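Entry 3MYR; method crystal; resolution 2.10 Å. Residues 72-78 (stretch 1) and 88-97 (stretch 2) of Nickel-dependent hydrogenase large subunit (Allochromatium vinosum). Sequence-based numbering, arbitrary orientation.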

# COMPACT_ATOMS: atom_id res chain seq x y z
N SER B 72 -7.81 10.86 -6.53
CA SER B 72 -7.41 11.75 -7.61
C SER B 72 -8.52 12.01 -8.61
O SER B 72 -8.81 13.16 -8.93
N VAL B 73 -9.19 10.96 -9.11
CA VAL B 73 -10.21 11.20 -10.18
C VAL B 73 -11.39 11.89 -9.48
O VAL B 73 -12.08 12.72 -10.09
N ARG B 74 -11.66 11.55 -8.22
CA ARG B 74 -12.73 12.26 -7.47
C ARG B 74 -12.40 13.76 -7.28
O ARG B 74 -13.32 14.60 -7.27
N ALA B 75 -11.10 14.10 -7.14
CA ALA B 75 -10.71 15.50 -6.95
C ALA B 75 -11.00 16.26 -8.22
O ALA B 75 -11.55 17.39 -8.18
N VAL B 76 -10.60 15.66 -9.35
CA VAL B 76 -10.90 16.24 -10.66
C VAL B 76 -12.42 16.35 -10.96
O VAL B 76 -12.90 17.41 -11.40
N GLU B 77 -13.16 15.28 -10.67
CA GLU B 77 -14.60 15.28 -10.80
C GLU B 77 -15.22 16.36 -9.88
O GLU B 77 -16.13 17.07 -10.30
N ASP B 78 -14.67 16.55 -8.68
CA ASP B 78 -15.18 17.60 -7.79
C ASP B 78 -14.90 18.97 -8.39
O ASP B 78 -15.80 19.82 -8.39
N ALA B 88 -20.42 3.11 -13.01
CA ALA B 88 -19.06 3.45 -12.63
C ALA B 88 -18.94 3.52 -11.10
O ALA B 88 -17.92 3.13 -10.50
N GLN B 89 -19.95 4.10 -10.47
CA GLN B 89 -19.91 4.29 -9.04
C GLN B 89 -19.95 2.94 -8.31
O GLN B 89 -19.19 2.73 -7.37
N LEU B 90 -20.77 2.01 -8.79
CA LEU B 90 -20.83 0.65 -8.23
C LEU B 90 -19.53 -0.09 -8.42
O LEU B 90 -19.06 -0.83 -7.53
N ILE B 91 -18.98 0.02 -9.62
CA ILE B 91 -17.68 -0.60 -9.86
C ILE B 91 -16.58 -0.02 -8.93
O ILE B 91 -15.82 -0.78 -8.36
N ARG B 92 -16.58 1.31 -8.73
CA ARG B 92 -15.61 1.87 -7.84
C ARG B 92 -15.81 1.35 -6.41
O ARG B 92 -14.84 1.02 -5.77
N ASN B 93 -17.05 1.28 -5.93
CA ASN B 93 -17.31 0.76 -4.60
C ASN B 93 -16.78 -0.67 -4.47
O ASN B 93 -16.18 -1.02 -3.45
N LEU B 94 -17.12 -1.52 -5.44
CA LEU B 94 -16.65 -2.90 -5.43
C LEU B 94 -15.11 -3.01 -5.37
O LEU B 94 -14.54 -3.80 -4.59
N MET B 95 -14.42 -2.18 -6.16
CA MET B 95 -12.95 -2.21 -6.17
C MET B 95 -12.44 -1.69 -4.84
O MET B 95 -11.44 -2.20 -4.32
N ILE B 96 -13.09 -0.67 -4.27
CA ILE B 96 -12.66 -0.17 -2.96
C ILE B 96 -12.84 -1.25 -1.90
O ILE B 96 -11.93 -1.53 -1.14
N GLY B 97 -14.00 -1.89 -1.87
CA GLY B 97 -14.25 -2.99 -0.88
C GLY B 97 -13.20 -4.09 -1.09
O GLY B 97 -12.60 -4.57 -0.12

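Two helices that stand well apart can still be joined when long polar side chains span the gap and find partners for their charged ends. Residues 72-78 and 88-97 of this hydrogenase large subunit illustrate the principle. Their helix axes come no closer than 13.9 Å and run roughly antiparallel, at 149°, and even the nearest CA atoms, those of Arg74 and Arg92, lie 10.8 Å apart. At such a spacing short side chains cannot meet, and the contact, which buries 231 Å² in all, depends on reach.

Arg92 makes the largest contribution. Its CA-to-CB bond points toward the first helix, and with chi1 m and chi2 and chi3 both t the chain is extended, carrying the guanidinium across to Glu77. Glu77 also points toward its partner, with chi1 m and chi2 t, and presents its carboxylate to the edge of the guanidinium. The result is a two-pronged salt bridge: Arg92 NH1 donates to Glu77 OE1 at 2.8 Å, and Arg92 NH2 donates to Glu77 OE2 at 2.6 Å. N-H...O angles of 174° and 166° show that both hydrogen bonds are nearly straight, as expected when the two planar groups meet side by side. Arg92 NH2 and Glu77 OE2 each have a further hydrogen bond elsewhere in the structure.

The carboxylate lies at the edge of the guanidinium, and carbon lies over one face. Val73, pointing toward the second helix with chi1 m, covers that face, its CG2 lying 3.3 Å from Arg92 NH2.

Arg74 reaches across in the other direction. Its CA-to-CB bond points sideways, but chi1 m followed by t at chi2 and chi3 brings the end of the chain nearer the second helix. There Arg74 NH2 lies 3.5 Å from CD1 of Ile96, a residue that points toward the first helix with chi1 m and chi2 t. This is a packing contact; the polar needs of Arg74 NH1 and NH2 are met by hydrogen bonds elsewhere in the structure.

The remaining nitrogen, Arg74 NE, turns to water 1. The water accepts from Arg74 NE at 2.9 Å and from Arg92 NH1, also at 2.9 Å, so one oxygen links two cationic side chains that could not donate to each other. Arg92 NH1 thus serves both the carboxylate and the water. Gln89, t at chi1 and p at chi2, starts sideways and brings its end nearer the same region, adding a modest contact with Arg74.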

# COMPACT_ATOMS: atom_id res chain seq x y z
CB SER B 72 -6.17 11.23 -8.34
OG SER B 72 -5.75 12.20 -9.28
CB VAL B 73 -10.68 9.88 -10.90
CG1 VAL B 73 -9.52 9.26 -11.75
CG2 VAL B 73 -11.16 8.87 -9.87
CB ARG B 74 -12.93 11.67 -6.08
CG ARG B 74 -13.75 10.38 -6.07
CD ARG B 74 -13.88 9.79 -4.67
NE ARG B 74 -14.67 8.54 -4.67
CZ ARG B 74 -14.88 7.79 -3.59
NH1 ARG B 74 -14.33 8.13 -2.44
NH2 ARG B 74 -15.59 6.65 -3.67
CB ALA B 75 -9.15 15.62 -6.60
CB VAL B 76 -10.16 15.56 -11.83
CG1 VAL B 76 -10.45 16.38 -13.14
CG2 VAL B 76 -8.60 15.53 -11.55
CB GLU B 77 -15.13 13.89 -10.44
CG GLU B 77 -14.81 12.84 -11.57
CD GLU B 77 -14.65 11.41 -11.08
OE1 GLU B 77 -15.02 11.11 -9.89
OE2 GLU B 77 -14.20 10.58 -11.92
CB ASP B 78 -14.55 17.47 -6.37
CG ASP B 78 -15.20 18.41 -5.37
OD1 ASP B 78 -16.38 18.20 -5.09
OD2 ASP B 78 -14.57 19.40 -4.87
CB ALA B 88 -18.63 4.79 -13.28
CB GLN B 89 -21.06 5.22 -8.57
CG GLN B 89 -20.83 5.67 -7.10
CD GLN B 89 -19.78 6.81 -6.98
OE1 GLN B 89 -20.13 8.00 -6.91
NE2 GLN B 89 -18.52 6.45 -6.87
CB LEU B 90 -21.92 -0.17 -8.90
CG LEU B 90 -23.35 -0.06 -8.31
CD1 LEU B 90 -23.60 0.51 -6.95
CD2 LEU B 90 -24.42 0.08 -9.26
CB ILE B 91 -17.29 -0.59 -11.34
CG1 ILE B 91 -18.22 -1.58 -12.08
CG2 ILE B 91 -15.70 -0.98 -11.49
CD1 ILE B 91 -18.24 -1.38 -13.70
CB ARG B 92 -15.59 3.40 -7.85
CG ARG B 92 -14.83 4.00 -9.08
CD ARG B 92 -15.00 5.59 -9.07
NE ARG B 92 -14.39 6.22 -10.24
CZ ARG B 92 -14.38 7.54 -10.44
NH1 ARG B 92 -14.84 8.37 -9.47
NH2 ARG B 92 -13.85 8.01 -11.56
CB ASN B 93 -18.82 0.71 -4.25
CG ASN B 93 -19.41 2.08 -3.92
OD1 ASN B 93 -20.65 2.20 -3.76
ND2 ASN B 93 -18.57 3.10 -3.86
CB LEU B 94 -17.18 -3.62 -6.68
CG LEU B 94 -18.67 -4.01 -6.63
CD1 LEU B 94 -19.21 -4.33 -8.05
CD2 LEU B 94 -18.86 -5.24 -5.69
CB MET B 95 -12.44 -1.33 -7.33
CG MET B 95 -12.75 -1.94 -8.70
SD MET B 95 -12.15 -0.89 -10.08
CE MET B 95 -12.40 0.81 -9.56
CB ILE B 96 -13.42 1.13 -2.53
CG1 ILE B 96 -13.04 2.26 -3.46
CG2 ILE B 96 -13.21 1.49 -0.97
CD1 ILE B 96 -14.09 3.45 -3.38
O HOH W 1 -16.37 8.17 -6.98